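Local coordinates for aerobactin synthase IucA (Klebsiella pneumoniae subsp. pneumoniae, PDB 5JM7), which probably catalyses the first ATP-dependent condensation of citrate with N6-acetyl-N6-hydroxylysine in the assembly of the siderophore aerobactin, at residues P178-A183 and L252-A257. Sequence-based numbering, arbitrary orientation.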
ATOM      1  N   PRO A 178      18.809   9.465 -10.444  1.00 41.46           N
ATOM      2  CA  PRO A 178      19.671   8.852  -9.435  1.00 42.02           C
ATOM      3  C   PRO A 178      20.894   9.721  -9.180  1.00 42.38           C
ATOM      4  O   PRO A 178      21.243  10.596  -9.969  1.00 41.79           O
ATOM      5  CB  PRO A 178      20.056   7.510 -10.077  1.00 42.47           C
ATOM      6  CG  PRO A 178      20.084   7.822 -11.561  1.00 41.50           C
ATOM      7  CD  PRO A 178      19.161   9.006 -11.803  1.00 41.64           C
ATOM      8  N   LEU A 179      21.522   9.493  -8.035  1.00 42.73           N
ATOM      9  CA  LEU A 179      22.718  10.257  -7.755  1.00 40.63           C
ATOM     10  C   LEU A 179      23.911   9.689  -8.530  1.00 44.08           C
ATOM     11  O   LEU A 179      23.889   8.556  -9.021  1.00 44.68           O
ATOM     12  CB  LEU A 179      23.020  10.245  -6.260  1.00 40.38           C
ATOM     13  CG  LEU A 179      21.935  10.839  -5.377  1.00 40.38           C
ATOM     14  CD1 LEU A 179      22.339  10.696  -3.918  1.00 43.49           C
ATOM     15  CD2 LEU A 179      21.652  12.318  -5.752  1.00 35.58           C
ATOM     16  N   ARG A 180      24.960  10.497  -8.632  1.00 42.58           N
ATOM     17  CA  ARG A 180      26.248  10.054  -9.121  1.00 45.47           C
ATOM     18  C   ARG A 180      27.194   9.777  -7.952  1.00 47.89           C
ATOM     19  O   ARG A 180      27.094  10.394  -6.889  1.00 49.07           O
ATOM     20  CB  ARG A 180      26.847  11.096 -10.053  1.00 47.49           C
ATOM     21  CG  ARG A 180      28.055  10.552 -10.699  1.00 54.16           C
ATOM     22  CD  ARG A 180      28.519  11.436 -11.749  1.00 59.81           C
ATOM     23  NE  ARG A 180      29.559  10.771 -12.512  1.00 62.88           N
ATOM     24  CZ  ARG A 180      30.034  11.276 -13.633  1.00 68.54           C
ATOM     25  NH1 ARG A 180      29.538  12.429 -14.069  1.00 69.09           N
ATOM     26  NH2 ARG A 180      30.987  10.653 -14.306  1.00 71.90           N
ATOM     27  N   TRP A 181      28.125   8.845  -8.156  1.00 47.35           N
ATOM     28  CA  TRP A 181      28.893   8.305  -7.045  1.00 49.00           C
ATOM     29  C   TRP A 181      30.361   8.179  -7.413  1.00 54.12           C
ATOM     30  O   TRP A 181      30.694   7.763  -8.522  1.00 58.99           O
ATOM     31  CB  TRP A 181      28.362   6.923  -6.638  1.00 46.62           C
ATOM     32  CG  TRP A 181      26.946   6.928  -6.185  1.00 44.89           C
ATOM     33  CD1 TRP A 181      25.850   6.789  -6.975  1.00 43.91           C
ATOM     34  CD2 TRP A 181      26.464   7.015  -4.832  1.00 44.39           C
ATOM     35  NE1 TRP A 181      24.703   6.828  -6.204  1.00 44.71           N
ATOM     36  CE2 TRP A 181      25.053   6.953  -4.886  1.00 43.01           C
ATOM     37  CE3 TRP A 181      27.087   7.150  -3.590  1.00 46.43           C
ATOM     38  CZ2 TRP A 181      24.253   7.026  -3.746  1.00 41.69           C
ATOM     39  CZ3 TRP A 181      26.291   7.226  -2.454  1.00 46.81           C
ATOM     40  CH2 TRP A 181      24.889   7.165  -2.540  1.00 45.07           C
ATOM     41  N   PHE A 182      31.230   8.519  -6.465  1.00 54.06           N
ATOM     42  CA  PHE A 182      32.660   8.248  -6.531  1.00 54.77           C
ATOM     43  C   PHE A 182      33.034   7.253  -5.440  1.00 54.77           C
ATOM     44  O   PHE A 182      32.483   7.301  -4.339  1.00 54.03           O
ATOM     45  CB  PHE A 182      33.510   9.514  -6.310  1.00 54.81           C
ATOM     46  CG  PHE A 182      33.420  10.537  -7.389  1.00 54.61           C
ATOM     47  CD1 PHE A 182      32.821  10.247  -8.601  1.00 55.67           C
ATOM     48  CD2 PHE A 182      33.992  11.785  -7.203  1.00 55.18           C
ATOM     49  CE1 PHE A 182      32.765  11.192  -9.601  1.00 55.38           C
ATOM     50  CE2 PHE A 182      33.950  12.735  -8.186  1.00 55.00           C
ATOM     51  CZ  PHE A 182      33.331  12.430  -9.401  1.00 56.36           C
ATOM     52  N   ALA A 183      33.987   6.375  -5.734  1.00 56.11           N
ATOM     53  CA  ALA A 183      34.760   5.711  -4.696  1.00 54.69           C
ATOM     54  C   ALA A 183      35.982   6.576  -4.414  1.00 57.04           C
ATOM     55  O   ALA A 183      36.777   6.828  -5.320  1.00 59.34           O
ATOM     56  CB  ALA A 183      35.181   4.304  -5.122  1.00 51.57           C
ATOM     57  N   LEU A 252      32.110   6.114 -10.371  1.00 53.60           N
ATOM     58  CA  LEU A 252      31.243   4.946 -10.446  1.00 52.62           C
ATOM     59  C   LEU A 252      29.983   5.183 -11.264  1.00 50.06           C
ATOM     60  O   LEU A 252      29.177   4.258 -11.403  1.00 50.40           O
ATOM     61  CB  LEU A 252      30.858   4.478  -9.038  1.00 52.55           C
ATOM     62  CG  LEU A 252      32.039   4.092  -8.152  1.00 53.19           C
ATOM     63  CD1 LEU A 252      31.551   3.655  -6.787  1.00 50.58           C
ATOM     64  CD2 LEU A 252      32.871   2.997  -8.799  1.00 51.95           C
ATOM     65  N   GLY A 253      29.796   6.382 -11.812  1.00 47.42           N
ATOM     66  CA  GLY A 253      28.598   6.716 -12.579  1.00 46.68           C
ATOM     67  C   GLY A 253      27.373   6.924 -11.699  1.00 48.34           C
ATOM     68  O   GLY A 253      27.459   7.061 -10.484  1.00 50.92           O
ATOM     69  N   GLU A 254      26.205   6.935 -12.347  1.00 46.83           N
ATOM     70  CA  GLU A 254      24.947   7.163 -11.647  1.00 45.22           C
ATOM     71  C   GLU A 254      24.360   5.833 -11.221  1.00 44.60           C
ATOM     72  O   GLU A 254      24.375   4.877 -11.987  1.00 48.55           O
ATOM     73  CB  GLU A 254      23.943   7.900 -12.534  1.00 46.03           C
ATOM     74  CG  GLU A 254      24.416   9.272 -12.990  1.00 51.87           C
ATOM     75  CD  GLU A 254      23.403   9.992 -13.875  1.00 57.36           C
ATOM     76  OE1 GLU A 254      22.350   9.394 -14.208  1.00 59.33           O
ATOM     77  OE2 GLU A 254      23.684  11.142 -14.270  1.00 60.29           O
ATOM     78  N   ALA A 255      23.833   5.770 -10.003  1.00 48.04           N
ATOM     79  CA  ALA A 255      23.260   4.515  -9.528  1.00 46.09           C
ATOM     80  C   ALA A 255      22.289   4.778  -8.390  1.00 42.69           C
ATOM     81  O   ALA A 255      22.484   5.702  -7.609  1.00 43.29           O
ATOM     82  CB  ALA A 255      24.348   3.550  -9.059  1.00 46.49           C
ATOM     83  N   GLY A 256      21.245   3.951  -8.309  1.00 39.53           N
ATOM     84  CA  GLY A 256      20.468   3.836  -7.096  1.00 37.40           C
ATOM     85  C   GLY A 256      19.056   4.389  -7.114  1.00 38.54           C
ATOM     86  O   GLY A 256      18.402   4.464  -8.160  1.00 38.85           O
ATOM     87  N   ALA A 257      18.572   4.750  -5.935  1.00 37.26           N
ATOM     88  CA  ALA A 257      17.186   5.155  -5.775  1.00 38.41           C
ATOM     89  C   ALA A 257      16.930   6.490  -6.483  1.00 42.39           C
ATOM     90  O   ALA A 257      17.852   7.270  -6.717  1.00 42.01           O
ATOM     91  CB  ALA A 257      16.849   5.263  -4.294  1.00 38.72           C
TER
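Strand residues 178-183 and segment 252-257 run antiparallel, with Arg180 and Glu254 as a non-hydrogen-bonded pair, until segment 252-257 turns a corner, first at Glu254 and again at Gly256 and Ala257. Three backbone bonds tie them: Ala255 N to Leu179 O (3.0 Å), Trp181 N to Gly253 O (3.0 Å, bent at 138°) and Leu252 N to Trp181 O (2.9 Å). Around the Arg180-Glu254 pair, CA-H...O contacts add to these, Glu254 CA lying 3.2 Å from Leu179 O. Trp181 supplies the fourth bond from its side chain. With CG anti to its carbonyl carbon (chi1 -61°), the indole reaches along the strand and NE1 donates to Ala255 O at 2.9 Å, the acceptor lying 18° out of the ring plane. CD1 also packs on Ala255 CB (4.1 Å), while Ala206 of helix 198-209 and Leu213 of the following loop touch the same tryptophan. At the other end, Leu252 lays CB against Trp181 O and sends CD1 to Ala183 CB (4.0 Å). Pro178 sets its ring beside Glu254, CG meeting OE1 and CB of the acid. Arg180 runs its aliphatic stem past Gly253, then forms salt bridges with Asp251 and Glu232; Glu254 pairs instead with Arg168. In this three-stranded antiparallel sheet, strand 177-185 is central and strand 249-255 lies at an edge. Ala255 thus uses both its N-H and its C=O on strand 177-185, so a backbone bond and the indole bond together hold the residue just past the bend at Glu254.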